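PDB 3KEZ: putative sugar binding protein from Bacteroides vulgatus ATCC 8482, which probably binds sugars or related nutrients at the outer membrane, as a calcium-containing member of the SusD family. Local coordinates for residues K178-T181 with E182-G186; V193-W196 with A197-L201; N221-K224 with G225-E229; A232-T235 with N236-P240; N354-A357 with V358-N362. All coordinates share one frame; numbering follows the deposited sequence. Where two conformers were deposited one is given.

Contact 1 (K178-T181 with E182-G186)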
# COMPACT_ATOMS: atom_id res chain seq x y z
N LYS A 178 7.21 11.44 9.91
CA LYS A 178 8.36 12.33 9.87
C LYS A 178 9.33 12.02 11.01
O LYS A 178 10.54 11.95 10.83
CB LYS A 178 7.88 13.77 9.98
CG LYS A 178 8.95 14.79 9.66
CD LYS A 178 8.35 16.18 9.46
CE LYS A 178 9.48 17.22 9.43
NZ LYS A 178 10.46 16.99 8.29
N ASN A 179 8.76 11.87 12.19
CA ASN A 179 9.52 11.52 13.37
C ASN A 179 10.19 10.16 13.24
O ASN A 179 11.33 10.01 13.66
CB ASN A 179 8.60 11.54 14.58
CG ASN A 179 8.35 12.94 15.07
OD1 ASN A 179 9.29 13.72 15.24
ND2 ASN A 179 7.09 13.28 15.30
N SER A 180 9.50 9.20 12.63
CA SER A 180 10.10 7.88 12.40
C SER A 180 11.32 7.97 11.49
O SER A 180 12.26 7.21 11.67
CB SER A 180 9.08 6.90 11.81
OG SER A 180 8.87 7.08 10.39
N THR A 181 11.33 8.91 10.54
CA THR A 181 12.47 9.03 9.58
C THR A 181 13.74 9.55 10.26
O THR A 181 14.83 9.41 9.74
CB THR A 181 12.18 9.96 8.40
OG1 THR A 181 11.95 11.29 8.87
CG2 THR A 181 10.99 9.48 7.57
N GLU A 182 13.56 10.17 11.43
CA GLU A 182 14.65 10.68 12.20
C GLU A 182 15.16 9.68 13.24
O GLU A 182 16.20 9.91 13.84
CB GLU A 182 14.19 11.94 12.91
CG GLU A 182 13.82 13.11 11.98
CD GLU A 182 12.86 14.12 12.65
OE1 GLU A 182 12.59 14.02 13.87
OE2 GLU A 182 12.37 15.03 11.95
N LEU A 183 14.39 8.62 13.48
CA LEU A 183 14.68 7.65 14.52
C LEU A 183 15.09 6.26 13.99
O LEU A 183 15.96 5.60 14.55
CB LEU A 183 13.46 7.53 15.44
CG LEU A 183 13.14 8.70 16.37
CD1 LEU A 183 11.87 8.43 17.11
CD2 LEU A 183 14.28 8.96 17.33
N LEU A 184 14.44 5.83 12.91
CA LEU A 184 14.69 4.55 12.30
C LEU A 184 16.10 4.42 11.76
O LEU A 184 16.68 5.36 11.20
CB LEU A 184 13.73 4.33 11.13
CG LEU A 184 12.29 3.98 11.44
CD1 LEU A 184 11.38 4.38 10.27
CD2 LEU A 184 12.19 2.51 11.76
N SER A 185 16.64 3.22 11.85
CA SER A 185 17.93 2.92 11.19
C SER A 185 17.71 2.82 9.67
O SER A 185 16.62 2.42 9.24
CB SER A 185 18.45 1.58 11.67
OG SER A 185 19.58 1.23 10.90
N GLY A 186 18.72 3.20 8.89
CA GLY A 186 18.80 2.92 7.44
C GLY A 186 19.32 1.54 7.02
O GLY A 186 19.38 1.23 5.83
O HOH W 1 12.92 15.33 8.85
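Ser-180 O is the tight point of this contact, near the end of helix 166-183: it accepts from Leu-184 N at 2.9 Å, almost straight at 168°, and from Leu-183 N, which arrives from above the carbonyl plane. One residue earlier, Asn-179 O takes Glu-182 N, a bond spanning three residues, so three-residue and four-residue bonds mix as the helix frays. The side chain of Leu-184 folds over the carbonyl oxygen that accepts twice, its CG 3.2 Å from Ser-180 O and its CD1 3.7 Å from Ser-180 OG, a hydroxyl that is itself bonded to Leu-177 O. The solvent side is looser. Glu-182 CG stands beside its own backbone N (chi1 -65°), which sends the carboxylate back along the helix toward Lys-178, yet Lys-178 NZ and Glu-182 OE2 remain 4.6 Å apart. A water fills in between, accepting from Lys-178 NZ at 3.0 Å and donating to Glu-182 OE2 at 3.2 Å. On the inner side, Ser-180 and Leu-184 both rest on Ala-198 of helix 195-209, while Leu-183 and Leu-184 lean on Leu-120 and Gln-118 of helix 109-134.

Contact 2 (V193-W196 with A197-L201)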
# COMPACT_ATOMS: atom_id res chain seq x y z
N VAL A 193 10.11 -2.40 9.07
CA VAL A 193 10.21 -1.03 8.51
C VAL A 193 11.52 -0.40 8.84
O VAL A 193 11.99 -0.50 9.99
CB VAL A 193 9.05 -0.15 9.01
CG1 VAL A 193 9.19 1.27 8.50
CG2 VAL A 193 7.78 -0.77 8.57
N ASN A 194 12.15 0.21 7.83
CA ASN A 194 13.39 1.00 8.04
C ASN A 194 13.26 2.45 7.55
O ASN A 194 12.18 2.88 7.13
CB ASN A 194 14.65 0.27 7.53
CG ASN A 194 14.82 0.36 6.06
OD1 ASN A 194 14.09 1.07 5.42
ND2 ASN A 194 15.84 -0.34 5.52
N ARG A 195 14.33 3.24 7.68
CA ARG A 195 14.22 4.66 7.37
C ARG A 195 13.69 4.93 5.94
O ARG A 195 12.82 5.80 5.71
CB ARG A 195 15.54 5.38 7.58
CG ARG A 195 15.41 6.90 7.49
CD ARG A 195 16.75 7.58 7.75
NE ARG A 195 17.34 7.11 8.99
CZ ARG A 195 18.64 7.13 9.27
NH1 ARG A 195 19.52 7.60 8.39
NH2 ARG A 195 19.07 6.65 10.43
N TRP A 196 14.22 4.19 4.98
CA TRP A 196 13.92 4.44 3.57
C TRP A 196 12.49 4.04 3.22
O TRP A 196 11.80 4.76 2.49
CB TRP A 196 14.96 3.76 2.66
CG TRP A 196 16.33 3.80 3.23
CD1 TRP A 196 17.12 2.74 3.53
CD2 TRP A 196 17.08 4.98 3.63
NE1 TRP A 196 18.32 3.17 4.08
CE2 TRP A 196 18.31 4.53 4.14
CE3 TRP A 196 16.81 6.35 3.61
CZ2 TRP A 196 19.29 5.41 4.61
CZ3 TRP A 196 17.78 7.22 4.11
CH2 TRP A 196 19.00 6.74 4.58
N ALA A 197 12.01 2.92 3.77
CA ALA A 197 10.58 2.57 3.66
C ALA A 197 9.71 3.68 4.22
O ALA A 197 8.79 4.15 3.55
CB ALA A 197 10.27 1.23 4.42
N ALA A 198 10.00 4.14 5.43
CA ALA A 198 9.17 5.21 6.04
C ALA A 198 9.21 6.53 5.23
O ALA A 198 8.19 7.16 5.06
CB ALA A 198 9.53 5.48 7.51
N MSE A 199 10.37 6.90 4.70
CA MSE A 199 10.48 8.10 3.86
C MSE A 199 9.65 7.95 2.57
O MSE A 199 9.02 8.90 2.10
CB MSE A 199 11.92 8.42 3.51
CG MSE A 199 12.73 8.95 4.59
SE MSE A 199 14.43 9.60 3.87
CE MSE A 199 15.18 10.31 5.54
N THR A 200 9.68 6.77 1.98
CA THR A 200 8.91 6.52 0.76
C THR A 200 7.42 6.63 1.04
O THR A 200 6.72 7.33 0.32
CB THR A 200 9.24 5.15 0.15
OG1 THR A 200 10.62 5.12 -0.18
CG2 THR A 200 8.44 4.88 -1.09
N LEU A 201 6.95 6.03 2.14
CA LEU A 201 5.50 6.12 2.51
C LEU A 201 5.17 7.58 2.78
O LEU A 201 4.19 8.09 2.27
CB LEU A 201 5.16 5.27 3.72
CG LEU A 201 3.71 5.23 4.22
CD1 LEU A 201 2.75 4.97 3.05
CD2 LEU A 201 3.54 4.19 5.34
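Asn-194 OD1 is gripped by two backbone N-H groups, Ala-197 N at 3.2 Å in a nearly linear bond (176°) and, weakly, Trp-196 N. This is an N-cap: Asn-194 stands right before helix 195-209, and its chi1 of 79° holds the amide between its own backbone N and carbonyl carbon, turned toward the first turn. Asn-194 ND2 is used as well, on Asp-187 O, which fixes the rotation of the amide. A leucine in its place is likely to leave Ala-197 N and Trp-196 N uncapped and Asp-187 O without this donor. Beside the cap, Val-193 CG1 lies 4.2 Å from Ala-197 CB, an apolar touch on the buried side.

On another flank Met-199 runs alongside both Arg-195 and Trp-196. A selenomethionine with an extended chain, it brings SE to the edge of the indole of Trp-196, 5.2 Å from the centroid of its six-membered ring and 79° off the ring normal, a Met-aromatic contact. Its CE meets Arg-195 CD at 3.8 Å, and Arg-195 CB sits over the centre of one face of the same indole. One turn along, Thr-200 N and Thr-200 OG1 both donate to Trp-196 O, at 3.0 and 2.9 Å, reaching it from opposite faces of its carbonyl plane.

Contact 3 (N221-K224 with G225-E229)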
# COMPACT_ATOMS: atom_id res chain seq x y z
N ASN A 221 15.28 11.86 -1.07
CA ASN A 221 16.15 11.41 0.02
C ASN A 221 16.00 9.91 0.28
O ASN A 221 16.98 9.24 0.60
CB ASN A 221 15.90 12.24 1.29
CG ASN A 221 16.41 13.68 1.15
OD1 ASN A 221 17.41 13.93 0.47
ND2 ASN A 221 15.76 14.59 1.81
N ALA A 222 14.78 9.39 0.10
CA ALA A 222 14.54 7.94 0.24
C ALA A 222 15.41 7.19 -0.76
O ALA A 222 16.03 6.15 -0.42
CB ALA A 222 13.09 7.61 0.00
N ILE A 223 15.46 7.69 -1.98
CA ILE A 223 16.26 7.07 -3.05
C ILE A 223 17.75 7.13 -2.75
O ILE A 223 18.43 6.11 -2.84
CB ILE A 223 15.97 7.70 -4.46
CG1 ILE A 223 14.54 7.42 -4.93
CG2 ILE A 223 17.00 7.19 -5.53
CD1 ILE A 223 14.03 8.41 -5.99
N LYS A 224 18.24 8.32 -2.42
CA LYS A 224 19.67 8.53 -2.19
C LYS A 224 20.17 7.65 -1.04
O LYS A 224 21.24 7.03 -1.13
CB LYS A 224 19.99 10.02 -1.94
CG LYS A 224 21.37 10.31 -1.34
CD LYS A 224 21.75 11.78 -1.43
CE LYS A 224 23.04 12.08 -0.66
NZ LYS A 224 23.58 13.43 -0.98
N GLY A 225 19.40 7.62 0.04
CA GLY A 225 19.73 6.80 1.20
C GLY A 225 19.66 5.30 0.96
O GLY A 225 20.58 4.56 1.34
N ALA A 226 18.57 4.83 0.35
CA ALA A 226 18.41 3.40 0.05
C ALA A 226 19.51 2.94 -0.89
O ALA A 226 20.13 1.88 -0.68
CB ALA A 226 17.05 3.08 -0.55
N GLU A 227 19.78 3.73 -1.92
CA GLU A 227 20.84 3.31 -2.87
C GLU A 227 22.24 3.34 -2.21
O GLU A 227 23.04 2.44 -2.48
CB GLU A 227 20.73 4.07 -4.20
CG GLU A 227 19.38 3.73 -4.93
CD GLU A 227 19.20 4.42 -6.25
OE1 GLU A 227 20.05 5.28 -6.59
OE2 GLU A 227 18.23 4.06 -6.97
N LYS A 228 22.54 4.30 -1.34
CA LYS A 228 23.81 4.22 -0.57
C LYS A 228 23.87 2.94 0.26
O LYS A 228 24.93 2.38 0.49
CB LYS A 228 23.97 5.37 0.42
CG LYS A 228 24.33 6.72 -0.17
CD LYS A 228 24.79 7.73 0.90
CE LYS A 228 24.85 9.15 0.30
NZ LYS A 228 26.12 9.89 0.64
N GLU A 229 22.73 2.50 0.74
CA GLU A 229 22.63 1.27 1.52
C GLU A 229 22.73 -0.01 0.66
O GLU A 229 22.92 -1.10 1.20
CB GLU A 229 21.36 1.32 2.36
CG GLU A 229 21.38 0.49 3.59
CD GLU A 229 22.49 0.88 4.54
OE1 GLU A 229 22.89 2.07 4.51
OE2 GLU A 229 22.95 0.00 5.30
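Ile-223 and Glu-227 lie side by side one turn apart, with the branch methyl Ile-223 CG2 3.6 Å from Glu-227 CD. The branch gets there because chi1 of Ile-223 (-66°) sets CG1 beside the backbone N and turns CG2 to the far side, anti to that nitrogen. Glu-227 puts CG beside its own N, and from there its fully extended chain carries the carboxylate past the methyl, CG passing 3.3 Å from Ile-223 O. The acid group is held further on, OE2 bonding to the hydroxyl of Tyr-341.

All this hangs on regular alpha-helical bonding: Glu-227 N reaches Ile-223 O at 2.9 Å, and Lys-228 N reaches Lys-224 O at 3.0 Å. The helix, 212-229, is wedged between helix 195-209, which Ala-222 and Ala-226 face, and helix 337-350, which Ile-223 faces, in the helical, probably TPR-like part of the SusD fold.

The exposed face carries two lysines with unlike first torsions. Lys-224 has CG anti to its N (165°) and runs out extended; Lys-228 has CG anti to its carbonyl carbon (-75°) and bends at its last torsion. In the conformer described, Lys-224 CE comes 3.6 Å from Lys-228 CE, a doubtful pairing, since Lys-224 was modelled in two conformers and both lysines touch a crystal neighbour.

Contact 4 (A232-T235 with N236-P240)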
# COMPACT_ATOMS: atom_id res chain seq x y z
N ALA A 232 18.71 -1.28 -5.01
CA ALA A 232 18.78 -0.81 -6.37
C ALA A 232 17.53 -1.32 -7.04
O ALA A 232 17.03 -2.40 -6.70
CB ALA A 232 20.09 -1.30 -7.06
N LEU A 233 17.00 -0.53 -7.97
CA LEU A 233 15.92 -0.97 -8.82
C LEU A 233 16.32 -2.29 -9.48
O LEU A 233 17.46 -2.46 -9.96
CB LEU A 233 15.62 0.08 -9.90
CG LEU A 233 15.00 1.44 -9.52
CD1 LEU A 233 14.84 2.32 -10.82
CD2 LEU A 233 13.71 1.26 -8.81
N TRP A 234 15.39 -3.23 -9.47
CA TRP A 234 15.58 -4.50 -10.20
C TRP A 234 15.87 -4.22 -11.67
O TRP A 234 15.14 -3.46 -12.30
CB TRP A 234 14.33 -5.38 -10.08
CG TRP A 234 14.12 -6.00 -8.73
CD1 TRP A 234 15.09 -6.49 -7.88
CD2 TRP A 234 12.89 -6.22 -8.08
NE1 TRP A 234 14.51 -6.98 -6.73
CE2 TRP A 234 13.16 -6.81 -6.83
CE3 TRP A 234 11.56 -5.94 -8.42
CZ2 TRP A 234 12.16 -7.15 -5.95
CZ3 TRP A 234 10.59 -6.29 -7.54
CH2 TRP A 234 10.88 -6.88 -6.32
N THR A 235 16.92 -4.82 -12.21
CA THR A 235 17.23 -4.64 -13.63
C THR A 235 16.12 -5.20 -14.52
O THR A 235 15.28 -6.00 -14.09
CB THR A 235 18.54 -5.32 -14.03
OG1 THR A 235 18.37 -6.73 -13.92
CG2 THR A 235 19.72 -4.86 -13.12
N ASN A 236 16.12 -4.78 -15.77
CA ASN A 236 15.22 -5.36 -16.78
C ASN A 236 15.34 -6.89 -16.79
O ASN A 236 14.35 -7.60 -16.81
CB ASN A 236 15.56 -4.75 -18.14
CG ASN A 236 14.74 -5.30 -19.25
OD1 ASN A 236 15.18 -6.24 -19.93
ND2 ASN A 236 13.58 -4.69 -19.50
N GLU A 237 16.57 -7.39 -16.74
CA GLU A 237 16.82 -8.84 -16.68
C GLU A 237 16.30 -9.55 -15.41
O GLU A 237 15.78 -10.66 -15.49
CB GLU A 237 18.32 -9.10 -16.83
CG GLU A 237 18.64 -10.56 -17.03
CD GLU A 237 20.07 -10.80 -17.40
OE1 GLU A 237 20.72 -9.86 -17.93
OE2 GLU A 237 20.55 -11.94 -17.19
N GLU A 238 16.43 -8.90 -14.26
CA GLU A 238 15.98 -9.46 -12.98
C GLU A 238 14.47 -9.44 -12.82
O GLU A 238 13.89 -10.31 -12.16
CB GLU A 238 16.57 -8.64 -11.85
CG GLU A 238 18.06 -8.85 -11.65
CD GLU A 238 18.75 -7.77 -10.82
OE1 GLU A 238 18.16 -6.71 -10.51
OE2 GLU A 238 19.94 -7.98 -10.50
N TYR A 239 13.82 -8.45 -13.43
CA TYR A 239 12.44 -8.09 -13.06
C TYR A 239 11.45 -9.26 -13.06
O TYR A 239 10.69 -9.41 -12.10
CB TYR A 239 11.92 -6.99 -13.96
CG TYR A 239 10.70 -6.29 -13.43
CD1 TYR A 239 9.41 -6.75 -13.73
CD2 TYR A 239 10.82 -5.15 -12.68
CE1 TYR A 239 8.27 -6.06 -13.29
CE2 TYR A 239 9.72 -4.48 -12.23
CZ TYR A 239 8.44 -4.93 -12.54
OH TYR A 239 7.37 -4.22 -12.07
N PRO A 240 11.47 -10.11 -14.10
CA PRO A 240 10.45 -11.16 -14.15
C PRO A 240 10.50 -12.14 -12.97
O PRO A 240 9.46 -12.69 -12.61
CB PRO A 240 10.75 -11.87 -15.47
CG PRO A 240 11.47 -10.85 -16.31
CD PRO A 240 12.28 -10.05 -15.33
O HOH W 2 19.20 -4.51 -9.34
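Thr-235 and Glu-238 make the reciprocal bonds of a capping box, side chain to backbone in both directions, where the chain leaves a loop and starts a short helical turn. Thr-235 OG1 accepts from Glu-238 N at 2.9 Å, and Thr-235 N gives back to Glu-238 OE1 at 2.8 Å, nearly straight (165°) but arriving from above the carboxylate plane. Two torsions prepare the exchange. Thr-235 has OG1 between its backbone N and carbonyl carbon (chi1 67°), facing the coming turn, while Glu-238 has CG beside its own N (chi1 -72°) and an extended chain that lays the carboxylate back across the threonine, CG 3.1 Å from Thr-235 OG1.

The residues enclosed by the box, Asn-236 and Glu-237, have helical backbone angles, and the turn leads into helix 239-242; Tyr-239 N closes onto Thr-235 O at 2.9 Å. Glu-238 OE1 has a further donor, a water at 2.7 Å that also donates to Leu-233 O and so links the acid to the loop before it. The same oxygen lies at the edge of the indole of Trp-234, 4.0 Å from CD1, the ring and carboxylate planes standing almost perpendicular.

Trp-234 CB and Tyr-239 CD2 touch more loosely, and each of their rings also packs edge-to-face with Trp-243. Arg-367 of helix 354-368 ties down the start of the turn, giving NH1 to Trp-234 O and taking Asn-236 ND2 on its carbonyl. Tyr-239 OH reaches Glu-391.

Contact 5 (N354-A357 with V358-N362)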
# COMPACT_ATOMS: atom_id res chain seq x y z
N ASN A 354 10.52 19.93 -14.83
CA ASN A 354 10.41 18.89 -15.84
C ASN A 354 11.66 18.04 -15.94
O ASN A 354 11.55 16.82 -16.11
CB ASN A 354 10.08 19.47 -17.19
CG ASN A 354 9.68 18.40 -18.16
OD1 ASN A 354 8.73 17.64 -17.91
ND2 ASN A 354 10.41 18.29 -19.25
N ALA A 355 12.82 18.67 -15.82
CA ALA A 355 14.12 17.99 -15.90
C ALA A 355 14.21 16.85 -14.92
O ALA A 355 14.65 15.74 -15.26
CB ALA A 355 15.28 18.98 -15.68
N LYS A 356 13.77 17.14 -13.71
CA LYS A 356 13.78 16.19 -12.61
C LYS A 356 12.72 15.13 -12.81
O LYS A 356 12.98 13.97 -12.55
CB LYS A 356 13.54 16.93 -11.28
CG LYS A 356 14.03 16.16 -10.08
CD LYS A 356 13.89 16.94 -8.74
CE LYS A 356 15.04 17.89 -8.51
NZ LYS A 356 15.17 18.26 -7.05
N ALA A 357 11.54 15.51 -13.31
CA ALA A 357 10.51 14.52 -13.60
C ALA A 357 10.99 13.52 -14.64
O ALA A 357 10.80 12.31 -14.44
CB ALA A 357 9.23 15.17 -14.07
N VAL A 358 11.57 14.01 -15.72
CA VAL A 358 12.15 13.16 -16.76
C VAL A 358 13.25 12.25 -16.17
O VAL A 358 13.25 11.06 -16.47
CB VAL A 358 12.68 13.98 -17.93
CG1 VAL A 358 13.64 13.16 -18.84
CG2 VAL A 358 11.52 14.56 -18.74
N LYS A 359 14.13 12.79 -15.32
CA LYS A 359 15.19 11.99 -14.69
C LYS A 359 14.60 10.78 -13.97
O LYS A 359 14.94 9.62 -14.25
CB LYS A 359 15.99 12.85 -13.72
CG LYS A 359 17.22 12.14 -13.09
CD LYS A 359 17.74 12.91 -11.87
CE LYS A 359 18.27 11.97 -10.74
NZ LYS A 359 18.91 12.74 -9.60
N TYR A 360 13.66 11.03 -13.06
CA TYR A 360 13.14 9.95 -12.23
C TYR A 360 12.23 9.02 -13.03
O TYR A 360 12.32 7.78 -12.91
CB TYR A 360 12.45 10.50 -10.99
CG TYR A 360 13.46 11.09 -10.01
CD1 TYR A 360 14.32 10.25 -9.30
CD2 TYR A 360 13.54 12.46 -9.77
CE1 TYR A 360 15.21 10.74 -8.40
CE2 TYR A 360 14.49 12.97 -8.85
CZ TYR A 360 15.32 12.09 -8.18
OH TYR A 360 16.24 12.51 -7.25
N LEU A 361 11.41 9.58 -13.91
CA LEU A 361 10.52 8.74 -14.65
C LEU A 361 11.28 7.85 -15.61
O LEU A 361 10.89 6.70 -15.81
CB LEU A 361 9.46 9.55 -15.36
CG LEU A 361 8.26 8.69 -15.69
CD1 LEU A 361 7.51 8.35 -14.39
CD2 LEU A 361 7.37 9.41 -16.67
N ASN A 362 12.38 8.37 -16.17
CA ASN A 362 13.14 7.65 -17.17
C ASN A 362 13.76 6.38 -16.58
O ASN A 362 13.85 5.38 -17.27
CB ASN A 362 14.20 8.54 -17.85
CG ASN A 362 14.15 8.45 -19.36
OD1 ASN A 362 13.23 7.85 -19.94
ND2 ASN A 362 15.14 9.05 -20.01
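From Val-358 to Asn-362 each N-H meets the carbonyl four residues back along helix 354-368, as where Val-358 N bonds to Asn-354 O at 2.8 Å, with an N-H...O angle of 175°. Lys-356 and Tyr-360 lie side by side along this backbone, the lysine CG 3.4 Å from Tyr-360 CE2 and its CD 4.0 Å from the same ring atom. With CG anti to its own N (chi1 -159°) the lysine runs out beside the ring, then bends at chi3 to bring NZ into a salt bridge with Glu-220 OE1 of helix 212-229. Tyr-360 OH bonds to the other oxygen, Glu-220 OE2, so one carboxylate holds both side chains at their ends. Lys-359 CE lies 3.9 Å above one face of the tyrosine, offset toward its rim. Were Tyr-360 cut back to an alanine, Glu-220 OE2 would probably lose its hydroxyl partner and the aliphatic part of Lys-356 would be freer to turn.

Away from the tyrosine, Asn-354 ND2 is 3.9 Å from Val-358 CG2, while its amide is held by Lys-377 O and Leu-379 N. Ala-357 and Leu-361 face inward, meeting Ala-348 and Ala-345 in that order; as one helix advances the other runs back, an antiparallel helical hairpin with helix 337-350, consistent with the TPR-like architecture of the SusD family.

Contacts 1, 2 and 3 form a continuous run across three successive helices, with centres about 8 Å apart between contacts 1 and 2 and about 10 Å between 2 and 3. The first two are joined by Leu-184 O with Arg-195 NH2 and Gly-186 O with Trp-196 NE1, probable hydrogen bonds of 2.8 Å each. Trp-196 then bridges to contact 3, its CH2 3.5 Å from Gly-225 CA. Contact 5 meets contact 3 where Ile-223 CD1 packs 3.5 Å from Tyr-360 CE1. Contact 4 follows contact 3 in sequence, though their centres are about 17 Å apart; its Trp-234 side chain is about 13 Å from the bound calcium and about 9 Å from the side chain of the calcium ligand Asn-331, so it does not coordinate the metal.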